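HutD family protein (Pseudomonas aeruginosa, PDB 1YLL) is of unknown molecular function but belongs to the HutD family of bicupin-type proteins and is possibly linked to histidine utilisation. Local coordinates at residues 38-43 / 59-64; 86-91 / 187-192. All blocks are in the same frame, centred on the assembly; numbering follows the deposited sequence. Where two conformers were deposited one is given.

Contact 1 (38-43 / 59-64); sequences DGFGWR and AGYQRI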
ATOM      1  N   ASP D  38      35.562  -0.321  15.814  0.51 27.02           N
ATOM      2  CA  ASP D  38      35.473   0.302  17.132  0.50 27.86           C
ATOM      3  C   ASP D  38      34.995   1.749  17.030  0.50 26.82           C
ATOM      4  O   ASP D  38      34.950   2.458  18.029  0.49 28.20           O
ATOM      5  CB  ASP D  38      36.833   0.262  17.847  0.50 28.22           C
ATOM      6  CG  ASP D  38      37.921   1.031  17.105  0.74 29.84           C
ATOM      7  OD1 ASP D  38      37.695   1.480  15.954  0.68 27.29           O
ATOM      8  OD2 ASP D  38      39.023   1.182  17.687  0.68 29.11           O
ATOM      9  N   GLY D  39      34.633   2.173  15.820  1.00 27.37           N
ATOM     10  CA  GLY D  39      34.184   3.544  15.618  1.00 24.27           C
ATOM     11  C   GLY D  39      32.731   3.783  15.287  1.00 24.25           C
ATOM     12  O   GLY D  39      32.327   4.927  15.095  1.00 25.79           O
ATOM     13  N   PHE D  40      31.925   2.725  15.229  1.00 20.66           N
ATOM     14  CA  PHE D  40      30.515   2.922  14.917  1.00 20.07           C
ATOM     15  C   PHE D  40      29.636   3.041  16.151  1.00 15.87           C
ATOM     16  O   PHE D  40      30.053   2.732  17.255  1.00 19.37           O
ATOM     17  CB  PHE D  40      29.997   1.757  14.053  1.00 19.91           C
ATOM     18  CG  PHE D  40      30.118   0.392  14.709  1.00 19.85           C
ATOM     19  CD1 PHE D  40      29.201  -0.048  15.677  1.00 17.94           C
ATOM     20  CD2 PHE D  40      31.179  -0.446  14.365  1.00 20.85           C
ATOM     21  CE1 PHE D  40      29.351  -1.318  16.297  1.00 17.81           C
ATOM     22  CE2 PHE D  40      31.341  -1.690  14.966  1.00 18.86           C
ATOM     23  CZ  PHE D  40      30.419  -2.127  15.939  1.00 21.19           C
ATOM     24  N   GLY D  41      28.412   3.520  15.952  1.00 16.45           N
ATOM     25  CA  GLY D  41      27.441   3.610  17.035  1.00 16.82           C
ATOM     26  C   GLY D  41      26.627   2.320  17.080  1.00 13.53           C
ATOM     27  O   GLY D  41      26.280   1.816  18.143  1.00 15.28           O
ATOM     28  N   TRP D  42      26.285   1.802  15.911  1.00 16.06           N
ATOM     29  CA  TRP D  42      25.597   0.517  15.841  1.00 14.85           C
ATOM     30  C   TRP D  42      25.992  -0.098  14.510  1.00 14.81           C
ATOM     31  O   TRP D  42      26.366   0.600  13.551  1.00 13.61           O
ATOM     32  CB  TRP D  42      24.061   0.630  15.981  1.00 15.16           C
ATOM     33  CG  TRP D  42      23.381   1.540  15.011  1.00 14.52           C
ATOM     34  CD1 TRP D  42      22.884   2.789  15.273  1.00 16.94           C
ATOM     35  CD2 TRP D  42      23.088   1.274  13.638  1.00 17.28           C
ATOM     36  NE1 TRP D  42      22.307   3.312  14.156  1.00 15.42           N
ATOM     37  CE2 TRP D  42      22.420   2.412  13.129  1.00 15.35           C
ATOM     38  CE3 TRP D  42      23.325   0.183  12.782  1.00 16.36           C
ATOM     39  CZ2 TRP D  42      21.988   2.505  11.788  1.00 14.93           C
ATOM     40  CZ3 TRP D  42      22.891   0.274  11.458  1.00 12.02           C
ATOM     41  CH2 TRP D  42      22.235   1.426  10.972  1.00 16.79           C
ATOM     42  N   ARG D  43      25.967  -1.422  14.478  1.00 14.23           N
ATOM     43  CA  ARG D  43      26.315  -2.164  13.290  1.00 12.73           C
ATOM     44  C   ARG D  43      25.457  -3.420  13.229  1.00 11.44           C
ATOM     45  O   ARG D  43      25.261  -4.097  14.250  1.00 11.94           O
ATOM     46  CB  ARG D  43      27.777  -2.584  13.349  1.00 14.10           C
ATOM     47  CG  ARG D  43      28.256  -3.399  12.194  1.00 14.39           C
ATOM     48  CD  ARG D  43      29.765  -3.497  12.280  1.00 18.20           C
ATOM     49  NE  ARG D  43      30.338  -4.529  11.420  1.00 21.05           N
ATOM     50  CZ  ARG D  43      30.470  -5.811  11.755  1.00 22.98           C
ATOM     51  NH1 ARG D  43      31.024  -6.657  10.897  1.00 25.97           N
ATOM     52  NH2 ARG D  43      30.034  -6.262  12.918  1.00 23.35           N
ATOM     53  N   ALA D  59      34.771  -4.267  22.719  1.00 20.78           N
ATOM     54  CA  ALA D  59      34.821  -3.558  23.981  1.00 22.74           C
ATOM     55  C   ALA D  59      33.873  -2.375  24.050  1.00 21.24           C
ATOM     56  O   ALA D  59      33.878  -1.509  23.162  1.00 22.83           O
ATOM     57  CB  ALA D  59      36.248  -3.068  24.231  1.00 23.11           C
ATOM     58  N   GLY D  60      33.089  -2.334  25.124  1.00 21.64           N
ATOM     59  CA  GLY D  60      32.167  -1.237  25.343  1.00 20.61           C
ATOM     60  C   GLY D  60      30.811  -1.350  24.670  1.00 20.44           C
ATOM     61  O   GLY D  60      29.904  -0.560  24.958  1.00 19.50           O
ATOM     62  N   TYR D  61      30.662  -2.340  23.791  1.00 17.08           N
ATOM     63  CA  TYR D  61      29.409  -2.533  23.068  1.00 15.77           C
ATOM     64  C   TYR D  61      28.522  -3.614  23.639  1.00 13.86           C
ATOM     65  O   TYR D  61      29.003  -4.555  24.279  1.00 16.95           O
ATOM     66  CB  TYR D  61      29.679  -2.940  21.620  1.00 17.56           C
ATOM     67  CG  TYR D  61      30.306  -1.888  20.755  1.00 16.55           C
ATOM     68  CD1 TYR D  61      31.690  -1.846  20.572  1.00 16.67           C
ATOM     69  CD2 TYR D  61      29.522  -0.955  20.085  1.00 16.75           C
ATOM     70  CE1 TYR D  61      32.277  -0.892  19.721  1.00 18.36           C
ATOM     71  CE2 TYR D  61      30.082  -0.000  19.234  1.00 16.38           C
ATOM     72  CZ  TYR D  61      31.462   0.027  19.042  1.00 18.26           C
ATOM     73  OH  TYR D  61      32.017   0.901  18.135  1.00 19.16           O
ATOM     74  N   GLN D  62      27.211  -3.456  23.409  1.00 13.10           N
ATOM     75  CA  GLN D  62      26.203  -4.458  23.783  1.00 13.09           C
ATOM     76  C   GLN D  62      25.981  -5.273  22.498  1.00 11.40           C
ATOM     77  O   GLN D  62      25.934  -4.728  21.419  1.00 12.06           O
ATOM     78  CB  GLN D  62      24.878  -3.783  24.147  1.00 13.75           C
ATOM     79  CG  GLN D  62      23.728  -4.759  24.346  1.00 14.61           C
ATOM     80  CD  GLN D  62      23.976  -5.665  25.523  1.00 18.63           C
ATOM     81  OE1 GLN D  62      23.934  -6.898  25.420  1.00 15.70           O
ATOM     82  NE2 GLN D  62      24.218  -5.056  26.662  1.00 15.49           N
ATOM     83  N   ARG D  63      25.847  -6.572  22.640  1.00 11.81           N
ATOM     84  CA  ARG D  63      25.620  -7.421  21.469  1.00 11.56           C
ATOM     85  C   ARG D  63      24.343  -8.216  21.637  1.00 11.16           C
ATOM     86  O   ARG D  63      23.962  -8.609  22.743  1.00 10.42           O
ATOM     87  CB  ARG D  63      26.791  -8.408  21.286  1.00 12.46           C
ATOM     88  CG  ARG D  63      28.161  -7.755  21.041  1.00 11.07           C
ATOM     89  CD  ARG D  63      29.193  -8.787  20.546  1.00 13.12           C
ATOM     90  NE  ARG D  63      28.747  -9.444  19.309  1.00 14.63           N
ATOM     91  CZ  ARG D  63      29.510 -10.259  18.582  1.00 19.83           C
ATOM     92  NH1 ARG D  63      30.752 -10.519  18.965  1.00 18.64           N
ATOM     93  NH2 ARG D  63      29.040 -10.811  17.457  1.00 18.96           N
ATOM     94  N   ILE D  64      23.667  -8.448  20.512  1.00 11.22           N
ATOM     95  CA  ILE D  64      22.498  -9.336  20.523  1.00 12.92           C
ATOM     96  C   ILE D  64      22.743 -10.200  19.280  1.00 11.63           C
ATOM     97  O   ILE D  64      22.853  -9.683  18.164  1.00 13.14           O
ATOM     98  CB  ILE D  64      21.172  -8.611  20.361  1.00 12.59           C
ATOM     99  CG1 ILE D  64      21.027  -7.516  21.431  1.00 13.87           C
ATOM    100  CG2 ILE D  64      20.028  -9.623  20.514  1.00 13.88           C
ATOM    101  CD1 ILE D  64      19.599  -6.903  21.453  1.00 13.99           C
TER
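Phe40 and Tyr61 meet through their rings and through one hydrogen bond. The hydrogen bond runs from the phenol OH of Tyr61 to the backbone O of Phe40, 2.8 Å away. The donor is tilted 20° from the carbonyl plane. Phe40 O also lies in the plane of the Tyr61 ring, at its edge. The same hydroxyl packs on the loop before Phe40, where Tyr61 OH comes within 3.3 Å of Asp38 C.

The rings form an offset pair with little overlap. Their planes are 30° apart and their centroids 4.6 Å. The closest carbons are Phe40 CE1 and Tyr61 CE2, at 3.3 Å. Tyr61 OH stands over the centre of the Phe40 ring, 3.7 Å above its plane. Phe40 CG lies between the backbone N and the carbonyl carbon, chi1 60°, and the ring so placed lies beneath the Tyr61 hydroxyl. On the opposite face Arg43 CB sits over the ring centre.

The contact lies at one end of a cupin-type beta barrel. It joins the loops that lead into strands 42-49 and 62-69. In the six-stranded antiparallel sheet these strands are separated by strand 108-115, so the two aromatics bridge over it. Both rings rest on Ile114 of that middle strand.

Asp32 OD2 accepts hydrogen bonds from the backbone N of Gly41 and of Trp42. Gly60 N is hydrogen-bonded to Asp96 OD1.

Contact 2 (86-91 / 187-192); sequences RARQAF and PAWVCA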
ATOM      1  N   ARG D  86      19.156 -21.946  19.022  0.50 17.92           N
ATOM      2  CA  ARG D  86      18.730 -22.365  17.699  0.50 17.85           C
ATOM      3  C   ARG D  86      18.162 -21.186  16.920  0.50 16.99           C
ATOM      4  O   ARG D  86      18.119 -20.068  17.440  0.49 15.14           O
ATOM      5  CB  ARG D  86      17.719 -23.506  17.824  0.44 21.89           C
ATOM      6  CG  ARG D  86      18.289 -24.692  18.623  0.66 27.13           C
ATOM      7  CD  ARG D  86      17.372 -25.905  18.578  0.49 30.42           C
ATOM      8  NE  ARG D  86      17.829 -26.965  19.475  0.45 32.60           N
ATOM      9  CZ  ARG D  86      18.954 -27.654  19.319  0.59 32.26           C
ATOM     10  NH1 ARG D  86      19.759 -27.412  18.295  0.52 32.97           N
ATOM     11  NH2 ARG D  86      19.276 -28.589  20.200  0.64 33.37           N
ATOM     12  N   ALA D  87      17.726 -21.437  15.688  1.00 16.12           N
ATOM     13  CA  ALA D  87      17.197 -20.368  14.819  1.00 17.36           C
ATOM     14  C   ALA D  87      16.262 -19.360  15.479  1.00 16.24           C
ATOM     15  O   ALA D  87      15.269 -19.719  16.132  1.00 16.09           O
ATOM     16  CB  ALA D  87      16.492 -20.969  13.593  1.00 18.07           C
ATOM     17  N   ARG D  88      16.610 -18.088  15.287  1.00 16.06           N
ATOM     18  CA  ARG D  88      15.830 -16.956  15.775  1.00 16.58           C
ATOM     19  C   ARG D  88      15.608 -16.796  17.264  1.00 17.14           C
ATOM     20  O   ARG D  88      14.611 -16.193  17.689  1.00 18.07           O
ATOM     21  CB  ARG D  88      14.494 -16.921  15.031  1.00 17.28           C
ATOM     22  CG  ARG D  88      14.682 -16.783  13.526  1.00 19.76           C
ATOM     23  CD  ARG D  88      13.353 -16.933  12.791  1.00 19.95           C
ATOM     24  NE  ARG D  88      12.743 -18.246  13.008  1.00 21.14           N
ATOM     25  CZ  ARG D  88      12.954 -19.310  12.240  1.00 21.63           C
ATOM     26  NH1 ARG D  88      13.759 -19.240  11.189  1.00 24.48           N
ATOM     27  NH2 ARG D  88      12.346 -20.451  12.520  1.00 28.49           N
ATOM     28  N   GLN D  89      16.539 -17.315  18.063  1.00 15.21           N
ATOM     29  CA  GLN D  89      16.461 -17.184  19.508  1.00 15.87           C
ATOM     30  C   GLN D  89      17.527 -16.168  19.846  1.00 15.36           C
ATOM     31  O   GLN D  89      18.716 -16.485  20.004  1.00 15.80           O
ATOM     32  CB  GLN D  89      16.736 -18.520  20.201  1.00 18.61           C
ATOM     33  CG  GLN D  89      15.769 -19.591  19.758  1.00 22.57           C
ATOM     34  CD  GLN D  89      15.938 -20.890  20.523  1.00 27.23           C
ATOM     35  OE1 GLN D  89      17.041 -21.419  20.654  1.00 27.44           O
ATOM     36  NE2 GLN D  89      14.831 -21.411  21.034  1.00 32.78           N
ATOM     37  N   ALA D  90      17.099 -14.926  19.960  1.00 11.97           N
ATOM     38  CA  ALA D  90      18.046 -13.865  20.251  1.00 11.57           C
ATOM     39  C   ALA D  90      18.682 -14.021  21.624  1.00 11.32           C
ATOM     40  O   ALA D  90      18.020 -14.379  22.576  1.00 12.51           O
ATOM     41  CB  ALA D  90      17.350 -12.518  20.155  1.00 12.88           C
ATOM     42  N   PHE D  91      19.962 -13.690  21.693  1.00 11.69           N
ATOM     43  CA  PHE D  91      20.745 -13.813  22.918  1.00 13.48           C
ATOM     44  C   PHE D  91      21.625 -12.559  23.067  1.00 12.91           C
ATOM     45  O   PHE D  91      22.388 -12.203  22.179  1.00 12.96           O
ATOM     46  CB  PHE D  91      21.598 -15.067  22.790  1.00 11.79           C
ATOM     47  CG  PHE D  91      22.468 -15.341  23.989  1.00 14.05           C
ATOM     48  CD1 PHE D  91      21.942 -15.933  25.121  1.00 18.30           C
ATOM     49  CD2 PHE D  91      23.816 -15.008  23.962  1.00 15.54           C
ATOM     50  CE1 PHE D  91      22.764 -16.196  26.231  1.00 20.52           C
ATOM     51  CE2 PHE D  91      24.638 -15.264  25.054  1.00 18.94           C
ATOM     52  CZ  PHE D  91      24.103 -15.861  26.188  1.00 19.14           C
ATOM     53  N   PRO D 187       4.267 -17.450   4.882  1.00 26.31           N
ATOM     54  CA  PRO D 187       4.801 -16.934   6.151  1.00 23.37           C
ATOM     55  C   PRO D 187       6.292 -16.686   6.100  1.00 22.82           C
ATOM     56  O   PRO D 187       7.064 -17.513   5.595  1.00 23.68           O
ATOM     57  CB  PRO D 187       4.419 -18.014   7.141  1.00 25.79           C
ATOM     58  CG  PRO D 187       3.047 -18.402   6.627  1.00 25.89           C
ATOM     59  CD  PRO D 187       3.284 -18.518   5.133  1.00 24.47           C
ATOM     60  N   ALA D 188       6.712 -15.549   6.633  1.00 21.75           N
ATOM     61  CA  ALA D 188       8.120 -15.220   6.574  1.00 18.87           C
ATOM     62  C   ALA D 188       8.523 -14.551   7.860  1.00 17.94           C
ATOM     63  O   ALA D 188       7.811 -13.694   8.393  1.00 17.63           O
ATOM     64  CB  ALA D 188       8.400 -14.306   5.399  1.00 21.16           C
ATOM     65  N   TRP D 189       9.674 -14.986   8.359  1.00 18.53           N
ATOM     66  CA  TRP D 189      10.238 -14.449   9.575  1.00 16.46           C
ATOM     67  C   TRP D 189      11.060 -13.230   9.241  1.00 14.35           C
ATOM     68  O   TRP D 189      11.814 -13.234   8.267  1.00 17.48           O
ATOM     69  CB  TRP D 189      11.147 -15.495  10.224  1.00 18.02           C
ATOM     70  CG  TRP D 189      10.438 -16.515  11.054  1.00 21.45           C
ATOM     71  CD1 TRP D 189      10.127 -17.819  10.697  1.00 21.34           C
ATOM     72  CD2 TRP D 189       9.949 -16.338  12.380  1.00 20.00           C
ATOM     73  NE1 TRP D 189       9.482 -18.449  11.728  1.00 19.88           N
ATOM     74  CE2 TRP D 189       9.356 -17.567  12.775  1.00 20.29           C
ATOM     75  CE3 TRP D 189       9.947 -15.257  13.286  1.00 18.62           C
ATOM     76  CZ2 TRP D 189       8.771 -17.744  14.032  1.00 20.28           C
ATOM     77  CZ3 TRP D 189       9.364 -15.427  14.523  1.00 19.73           C
ATOM     78  CH2 TRP D 189       8.780 -16.667  14.897  1.00 20.06           C
ATOM     79  N   VAL D 190      10.902 -12.192  10.058  1.00 13.34           N
ATOM     80  CA  VAL D 190      11.667 -10.947   9.921  1.00 13.37           C
ATOM     81  C   VAL D 190      12.185 -10.562  11.294  1.00 11.28           C
ATOM     82  O   VAL D 190      11.667 -11.026  12.297  1.00 13.48           O
ATOM     83  CB  VAL D 190      10.789  -9.755   9.378  1.00 13.00           C
ATOM     84  CG1 VAL D 190      10.223 -10.100   7.988  1.00 16.02           C
ATOM     85  CG2 VAL D 190       9.655  -9.480  10.294  1.00 12.70           C
ATOM     86  N   CYS D 191      13.238  -9.739  11.335  1.00 10.95           N
ATOM     87  CA  CYS D 191      13.744  -9.266  12.613  1.00 12.38           C
ATOM     88  C   CYS D 191      13.669  -7.753  12.539  1.00  9.21           C
ATOM     89  O   CYS D 191      14.285  -7.118  11.658  1.00 12.65           O
ATOM     90  CB  CYS D 191      15.160  -9.725  12.838  1.00 10.39           C
ATOM     91  SG  CYS D 191      15.698  -9.378  14.568  1.00 13.34           S
ATOM     92  N   ALA D 192      12.877  -7.190  13.438  1.00 12.26           N
ATOM     93  CA  ALA D 192      12.680  -5.754  13.506  1.00  9.85           C
ATOM     94  C   ALA D 192      13.648  -5.218  14.557  1.00 11.19           C
ATOM     95  O   ALA D 192      13.533  -5.584  15.728  1.00 11.76           O
ATOM     96  CB  ALA D 192      11.254  -5.460  13.915  1.00 13.39           C
TER
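The guanidinium of Arg88 lies flat on one face of the Trp189 indole. The planes are 14° apart and the centres 3.7 Å. Trp189 CD1 sits over the centre of the guanidinium, 3.5 Å from its plane. Ala87 CB lies on the opposite face, displaced toward the rim. On the indole side, Arg88 NE stands 3.3 Å above the ring plane, displaced toward the rim.

Both the charged group and the chain leading to it use the five-membered ring. Arg88 CZ lies 19° off the normal of that ring, a cation-pi contact over the face. Arg88 CD adds a CH-pi contact beside it, and its nearest atom is Trp189 CG at 3.4 Å. Arg88 NH2 reaches toward the nitrogen side of the indole, 3.6 Å from Trp189 NE1. The arginine chain is extended at chi2 but bends at chi3, -61°. With CD already over the ring, this bend carries NE, and CZ beyond it, across the indole.

Arg88 occupies the third position of a type II beta turn from Arg86 to Gln89. The turn is closed by Gln89 N and Arg86 O. Gln89 OE1 also accepts a hydrogen bond from Arg86 N, at 2.7 Å. Trp189 lies on strand 187-197 of the five-stranded antiparallel sheet. The pair therefore links the loop before strand 91-94, in the N-terminal half of the chain, to a C-terminal strand.

Arg88 NH1 is hydrogen-bonded to Gln147 OE1, and Gln147 also touches the indole and bonds to the Trp189 backbone. Together the stack and the amide probably limit the rotation of the guanidinium. No hydrogen bond joins the two segments, so the direct attraction probably comes from dispersion and from the positive charge over the indole pi cloud.

How the contacts relate
Contact 1 comes first along the chain and closes before contact 2 opens. Their centres are 21 Å apart, on opposite sides of the chain's centre. They share the six-stranded antiparallel sheet: strand 62-69 begins in contact 1, and strand 91-94, its edge neighbour, follows the turn of contact 2. The two sites also touch, through Ile64 CG2, which packs on Phe91 O and Ala90 CB. Contact 1 stays within the N-terminal part of the chain and joins two loops of one sheet. Contact 2 reaches strand 187-197 of the five-stranded sheet. Contact 1 thus lies within one cupin-type half, while contact 2 connects the two halves of the bicupin.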